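Local coordinates for uncharacterized protein AsbF (Bacillus anthracis, PDB 3DX5), which catalyses the manganese-dependent dehydration of 3-dehydroshikimate to 3,4-dihydroxybenzoate, a step in the biosynthesis of the siderophore petrobactin, at residues A[24-37]-A[59-71]. Residues are numbered along the deposited sequence; the frame is centred on the assembly and turned at random.
With DHB (3,4-dihydroxybenzoic acid), chain D.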
loop_
_atom_site.group_PDB
_atom_site.type_symbol
_atom_site.label_atom_id
_atom_site.label_comp_id
_atom_site.label_asym_id
_atom_site.label_seq_id
_atom_site.Cartn_x
_atom_site.Cartn_y
_atom_site.Cartn_z
ATOM N N ALA A 24 -3.149 -12.559 16.383
ATOM C CA ALA A 24 -2.127 -13.594 16.258
ATOM C C ALA A 24 -2.222 -14.574 17.417
ATOM O O ALA A 24 -2.132 -15.786 17.226
ATOM C CB ALA A 24 -0.705 -12.990 16.167
ATOM N N TYR A 25 -2.407 -14.034 18.615
ATOM C CA TYR A 25 -2.383 -14.824 19.826
ATOM C C TYR A 25 -3.590 -15.776 19.874
ATOM O O TYR A 25 -3.459 -16.967 20.106
ATOM C CB TYR A 25 -2.378 -13.872 21.028
ATOM C CG TYR A 25 -2.575 -14.492 22.389
ATOM C CD1 TYR A 25 -1.823 -15.599 22.799
ATOM C CD2 TYR A 25 -3.508 -13.946 23.282
ATOM C CE1 TYR A 25 -2.013 -16.167 24.084
ATOM C CE2 TYR A 25 -3.696 -14.494 24.557
ATOM C CZ TYR A 25 -2.946 -15.607 24.937
ATOM O OH TYR A 25 -3.129 -16.142 26.185
ATOM N N GLU A 26 -4.766 -15.255 19.593
ATOM C CA GLU A 26 -5.948 -16.088 19.746
ATOM C C GLU A 26 -6.051 -17.170 18.659
ATOM O O GLU A 26 -6.774 -18.140 18.840
ATOM C CB GLU A 26 -7.211 -15.222 19.867
ATOM C CG GLU A 26 -7.594 -14.505 18.626
ATOM C CD GLU A 26 -8.597 -13.340 18.886
ATOM O OE1 GLU A 26 -9.140 -12.820 17.877
ATOM O OE2 GLU A 26 -8.818 -12.941 20.064
ATOM N N ASN A 27 -5.315 -17.004 17.551
ATOM C CA ASN A 27 -5.315 -17.998 16.488
ATOM C C ASN A 27 -4.122 -18.966 16.496
ATOM O O ASN A 27 -3.975 -19.732 15.558
ATOM C CB ASN A 27 -5.491 -17.320 15.110
ATOM C CG ASN A 27 -6.918 -16.826 14.906
ATOM O OD1 ASN A 27 -7.815 -17.609 14.599
ATOM N ND2 ASN A 27 -7.145 -15.546 15.149
ATOM N N GLY A 28 -3.279 -18.941 17.533
ATOM C CA GLY A 28 -2.212 -19.949 17.644
ATOM C C GLY A 28 -0.955 -19.670 16.813
ATOM O O GLY A 28 -0.093 -20.530 16.693
ATOM N N PHE A 29 -0.823 -18.476 16.231
ATOM C CA PHE A 29 0.465 -18.093 15.647
ATOM C C PHE A 29 1.504 -17.970 16.753
ATOM O O PHE A 29 1.183 -17.601 17.890
ATOM C CB PHE A 29 0.380 -16.768 14.925
ATOM C CG PHE A 29 -0.443 -16.817 13.685
ATOM C CD1 PHE A 29 0.122 -17.241 12.474
ATOM C CD2 PHE A 29 -1.794 -16.513 13.732
ATOM C CE1 PHE A 29 -0.651 -17.295 11.307
ATOM C CE2 PHE A 29 -2.567 -16.552 12.584
ATOM C CZ PHE A 29 -1.990 -16.932 11.355
ATOM N N GLU A 30 2.752 -18.258 16.433
ATOM C CA GLU A 30 3.806 -18.045 17.415
ATOM C C GLU A 30 4.759 -16.941 17.037
ATOM O O GLU A 30 5.736 -16.661 17.754
ATOM C CB GLU A 30 4.563 -19.343 17.649
ATOM C CG GLU A 30 3.753 -20.283 18.522
ATOM C CD GLU A 30 4.433 -21.624 18.638
ATOM O OE1 GLU A 30 5.571 -21.706 19.124
ATOM O OE2 GLU A 30 3.839 -22.595 18.185
ATOM N N GLY A 31 4.485 -16.292 15.913
ATOM C CA GLY A 31 5.353 -15.223 15.479
ATOM C C GLY A 31 4.606 -14.197 14.651
ATOM O O GLY A 31 3.500 -14.476 14.116
ATOM N N ILE A 32 5.194 -13.005 14.581
ATOM C CA ILE A 32 4.711 -11.950 13.678
ATOM C C ILE A 32 5.903 -11.502 12.825
ATOM O O ILE A 32 6.968 -11.183 13.358
ATOM C CB ILE A 32 4.106 -10.773 14.470
ATOM C CG1 ILE A 32 2.802 -11.241 15.148
ATOM C CG2 ILE A 32 3.861 -9.559 13.534
ATOM C CD1 ILE A 32 2.326 -10.267 16.240
ATOM N N GLU A 33 5.714 -11.489 11.510
ATOM C CA GLU A 33 6.719 -10.977 10.594
ATOM C C GLU A 33 6.262 -9.561 10.300
ATOM O O GLU A 33 5.176 -9.317 9.686
ATOM C CB GLU A 33 6.792 -11.845 9.314
ATOM C CG GLU A 33 7.587 -11.169 8.153
ATOM C CD GLU A 33 7.624 -12.027 6.877
ATOM O OE1 GLU A 33 7.299 -13.247 6.939
ATOM O OE2 GLU A 33 7.968 -11.484 5.790
ATOM N N LEU A 34 7.071 -8.610 10.761
ATOM C CA LEU A 34 6.667 -7.223 10.781
ATOM C C LEU A 34 7.197 -6.529 9.542
ATOM O O LEU A 34 8.425 -6.492 9.336
ATOM C CB LEU A 34 7.230 -6.539 12.032
ATOM C CG LEU A 34 6.752 -5.147 12.406
ATOM C CD1 LEU A 34 5.271 -4.972 12.456
ATOM C CD2 LEU A 34 7.348 -4.887 13.803
ATOM N N TRP A 35 6.301 -5.941 8.750
ATOM C CA TRP A 35 6.705 -5.167 7.570
ATOM C C TRP A 35 7.536 -3.951 8.039
ATOM O O TRP A 35 7.192 -3.325 9.051
ATOM C CB TRP A 35 5.427 -4.682 6.899
ATOM C CG TRP A 35 5.519 -4.344 5.439
ATOM C CD1 TRP A 35 6.490 -4.732 4.521
ATOM C CD2 TRP A 35 4.552 -3.573 4.707
ATOM N NE1 TRP A 35 6.165 -4.226 3.263
ATOM C CE2 TRP A 35 4.988 -3.515 3.359
ATOM C CE3 TRP A 35 3.347 -2.933 5.069
ATOM C CZ2 TRP A 35 4.259 -2.824 2.368
ATOM C CZ3 TRP A 35 2.628 -2.242 4.085
ATOM C CH2 TRP A 35 3.090 -2.196 2.754
ATOM N N GLY A 36 8.630 -3.643 7.339
ATOM C CA GLY A 36 9.561 -2.620 7.765
ATOM C C GLY A 36 8.919 -1.260 7.966
ATOM O O GLY A 36 9.223 -0.563 8.956
ATOM N N THR A 37 7.997 -0.867 7.068
ATOM C CA THR A 37 7.352 0.436 7.230
ATOM C C THR A 37 6.459 0.495 8.479
ATOM O O THR A 37 6.353 1.552 9.134
ATOM C CB THR A 37 6.546 0.864 5.961
ATOM O OG1 THR A 37 6.092 2.197 6.168
ATOM C CG2 THR A 37 5.302 -0.078 5.730
ATOM N N ASP A 59 4.696 -13.776 26.989
ATOM C CA ASP A 59 3.577 -14.383 27.737
ATOM C C ASP A 59 2.517 -14.997 26.837
ATOM O O ASP A 59 1.722 -15.810 27.285
ATOM C CB ASP A 59 2.842 -13.321 28.567
ATOM C CG ASP A 59 3.600 -12.907 29.809
ATOM O OD1 ASP A 59 4.491 -13.669 30.273
ATOM O OD2 ASP A 59 3.285 -11.802 30.328
ATOM N N LYS A 60 2.473 -14.542 25.588
ATOM C CA LYS A 60 1.497 -14.996 24.614
ATOM C C LYS A 60 2.131 -15.999 23.624
ATOM O O LYS A 60 1.516 -16.325 22.598
ATOM C CB LYS A 60 0.960 -13.788 23.840
ATOM C CG LYS A 60 0.143 -12.771 24.640
ATOM C CD LYS A 60 -0.271 -11.656 23.669
ATOM C CE LYS A 60 -1.110 -10.569 24.358
ATOM N NZ LYS A 60 -0.304 -9.671 25.182
ATOM N N THR A 61 3.352 -16.459 23.933
ATOM C CA THR A 61 4.166 -17.310 23.066
ATOM C C THR A 61 4.272 -16.688 21.677
ATOM O O THR A 61 4.098 -17.369 20.681
ATOM C CB THR A 61 3.623 -18.788 22.974
ATOM O OG1 THR A 61 3.189 -19.223 24.272
ATOM C CG2 THR A 61 4.702 -19.748 22.484
ATOM N N LEU A 62 4.525 -15.381 21.633
ATOM C CA LEU A 62 4.692 -14.639 20.388
ATOM C C LEU A 62 6.079 -14.004 20.374
ATOM O O LEU A 62 6.659 -13.802 21.412
ATOM C CB LEU A 62 3.622 -13.535 20.240
ATOM C CG LEU A 62 2.257 -14.021 19.758
ATOM C CD1 LEU A 62 1.235 -12.888 19.881
ATOM C CD2 LEU A 62 2.379 -14.541 18.300
ATOM N N GLU A 63 6.589 -13.701 19.188
ATOM C CA GLU A 63 7.822 -12.985 19.033
ATOM C C GLU A 63 7.757 -12.324 17.650
ATOM O O GLU A 63 6.899 -12.656 16.832
ATOM C CB GLU A 63 9.026 -13.942 19.112
ATOM C CG GLU A 63 9.114 -14.925 17.926
ATOM C CD GLU A 63 10.156 -16.028 18.176
ATOM O OE1 GLU A 63 11.337 -15.850 17.758
ATOM O OE2 GLU A 63 9.786 -17.066 18.802
ATOM N N ILE A 64 8.647 -11.386 17.395
ATOM C CA ILE A 64 8.780 -10.821 16.054
ATOM C C ILE A 64 9.795 -11.703 15.323
ATOM O O ILE A 64 10.931 -11.854 15.780
ATOM C CB ILE A 64 9.215 -9.331 16.115
ATOM C CG1 ILE A 64 8.208 -8.516 16.962
ATOM C CG2 ILE A 64 9.463 -8.754 14.686
ATOM C CD1 ILE A 64 6.741 -8.546 16.426
ATOM N N THR A 65 9.389 -12.324 14.224
ATOM C CA THR A 65 10.249 -13.328 13.563
ATOM C C THR A 65 11.324 -12.697 12.665
ATOM O O THR A 65 12.394 -13.298 12.418
ATOM C CB THR A 65 9.425 -14.381 12.715
ATOM O OG1 THR A 65 8.928 -13.771 11.507
ATOM C CG2 THR A 65 8.235 -14.905 13.485
HETATM N N MSE A 66 11.030 -11.495 12.177
HETATM C CA MSE A 66 11.794 -10.875 11.105
HETATM C C MSE A 66 11.164 -9.529 10.817
HETATM O O MSE A 66 9.947 -9.356 10.990
HETATM C CB MSE A 66 11.718 -11.757 9.846
HETATM C CG MSE A 66 12.491 -11.227 8.608
HETATM SE SE MSE A 66 12.827 -12.702 7.316
HETATM C CE MSE A 66 10.987 -13.034 6.735
ATOM N N ILE A 67 11.978 -8.584 10.361
ATOM C CA ILE A 67 11.448 -7.368 9.765
ATOM C C ILE A 67 11.674 -7.458 8.261
ATOM O O ILE A 67 12.813 -7.707 7.812
ATOM C CB ILE A 67 12.144 -6.131 10.345
ATOM C CG1 ILE A 67 11.747 -6.021 11.840
ATOM C CG2 ILE A 67 11.741 -4.902 9.556
ATOM C CD1 ILE A 67 12.650 -5.122 12.642
ATOM N N SER A 68 10.617 -7.237 7.485
ATOM C CA SER A 68 10.699 -7.447 6.049
ATOM C C SER A 68 10.645 -6.135 5.275
ATOM O O SER A 68 9.663 -5.389 5.332
ATOM C CB SER A 68 9.630 -8.448 5.605
ATOM O OG SER A 68 9.749 -9.610 6.409
ATOM N N ASP A 69 11.732 -5.845 4.571
ATOM C CA ASP A 69 11.886 -4.553 3.962
ATOM C C ASP A 69 12.473 -4.699 2.566
ATOM O O ASP A 69 12.293 -5.745 1.936
ATOM C CB ASP A 69 12.715 -3.646 4.883
ATOM C CG ASP A 69 12.290 -2.166 4.774
ATOM O OD1 ASP A 69 12.013 -1.545 5.827
ATOM O OD2 ASP A 69 12.235 -1.621 3.634
ATOM N N TYR A 70 13.144 -3.656 2.082
ATOM C CA TYR A 70 13.572 -3.540 0.683
ATOM C C TYR A 70 14.819 -2.689 0.750
ATOM O O TYR A 70 14.752 -1.537 1.159
ATOM C CB TYR A 70 12.488 -2.804 -0.175
ATOM C CG TYR A 70 11.066 -3.339 0.047
ATOM C CD1 TYR A 70 10.549 -4.374 -0.761
ATOM C CD2 TYR A 70 10.249 -2.839 1.095
ATOM C CE1 TYR A 70 9.255 -4.896 -0.530
ATOM C CE2 TYR A 70 8.994 -3.380 1.343
ATOM C CZ TYR A 70 8.499 -4.397 0.525
ATOM O OH TYR A 70 7.228 -4.914 0.759
ATOM N N LEU A 71 15.969 -3.241 0.409
ATOM C CA LEU A 71 17.182 -2.419 0.412
ATOM C C LEU A 71 17.629 -2.174 -1.018
ATOM O O LEU A 71 17.833 -3.103 -1.766
ATOM C CB LEU A 71 18.288 -3.079 1.226
ATOM C CG LEU A 71 17.914 -3.336 2.687
ATOM C CD1 LEU A 71 18.957 -4.261 3.351
ATOM C CD2 LEU A 71 17.772 -1.970 3.430
HETATM C C1 DHB D . 6.188 -9.058 -1.565
HETATM C C2 DHB D . 6.450 -10.397 -1.294
HETATM C C3 DHB D . 6.016 -11.396 -2.171
HETATM O O3 DHB D . 6.240 -12.734 -1.975
HETATM C C4 DHB D . 5.309 -10.995 -3.390
HETATM O O4 DHB D . 4.913 -11.987 -4.217
HETATM C C5 DHB D . 5.078 -9.650 -3.666
HETATM C C6 DHB D . 5.521 -8.690 -2.737
HETATM C C DHB D . 6.656 -8.001 -0.578
HETATM O O1 DHB D . 6.505 -6.789 -0.757
HETATM O O2 DHB D . 7.240 -8.382 0.555
HETATM O O HOH W 1 0.676 -17.923 20.428
HETATM O O HOH W 2 7.316 -17.628 19.662
#
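With CG of Trp35 turned trans to its backbone N (chi1 -157°) and CG of Tyr70 trans to its own carbonyl carbon (chi1 -48°), the indole N-H and the phenol oxygen converge: Trp35 NE1 donates to Tyr70 OH over 2.8 Å, with the acceptor close to the indole plane. The two rings meet rim to rim, their planes steeply inclined at 76°. Since the indole fills an acceptor position of the hydroxyl, Tyr70 OH donates a hydrogen bond to the carboxylate oxygen O1 of the bound 3,4-dihydroxybenzoic acid, 2.5 Å away, making Trp35 a second-shell support for a substrate-binding residue. Arg102 adds a cation-pi contact to the same phenol.

One step back, the extended side chain of Glu33 runs beside that of Met66, a selenomethionine. Both carboxylate oxygens have partners, Ser251 on OE1 and the manganese ligand His198 on OE2, so the buried group probably helps orient the histidine; in one of two Ser68 conformers, OG also donates to Glu33 OE2 (2.7 Å), a less certain bond. On the other face of the sheet, Ile64 CG2 packs 4.1 Å from Leu34 CB, and both side chains also touch Phe96 of helix 79-96. Near the strand starts, Lys60 CG sits over the centre of the Tyr25 ring in a CH-pi contact, 3.8 Å from its centroid.

Backbone bonds join strands 31-35 and 64-68, but the register slips by one residue at Thr65, a bulge-like irregularity between Ile32 N to Glu63 O (2.8 Å) and Leu34 N to Met66 O. The strands run parallel with helices between them: neighbouring staves of a TIM barrel, whose C-terminal strand ends carry the active site.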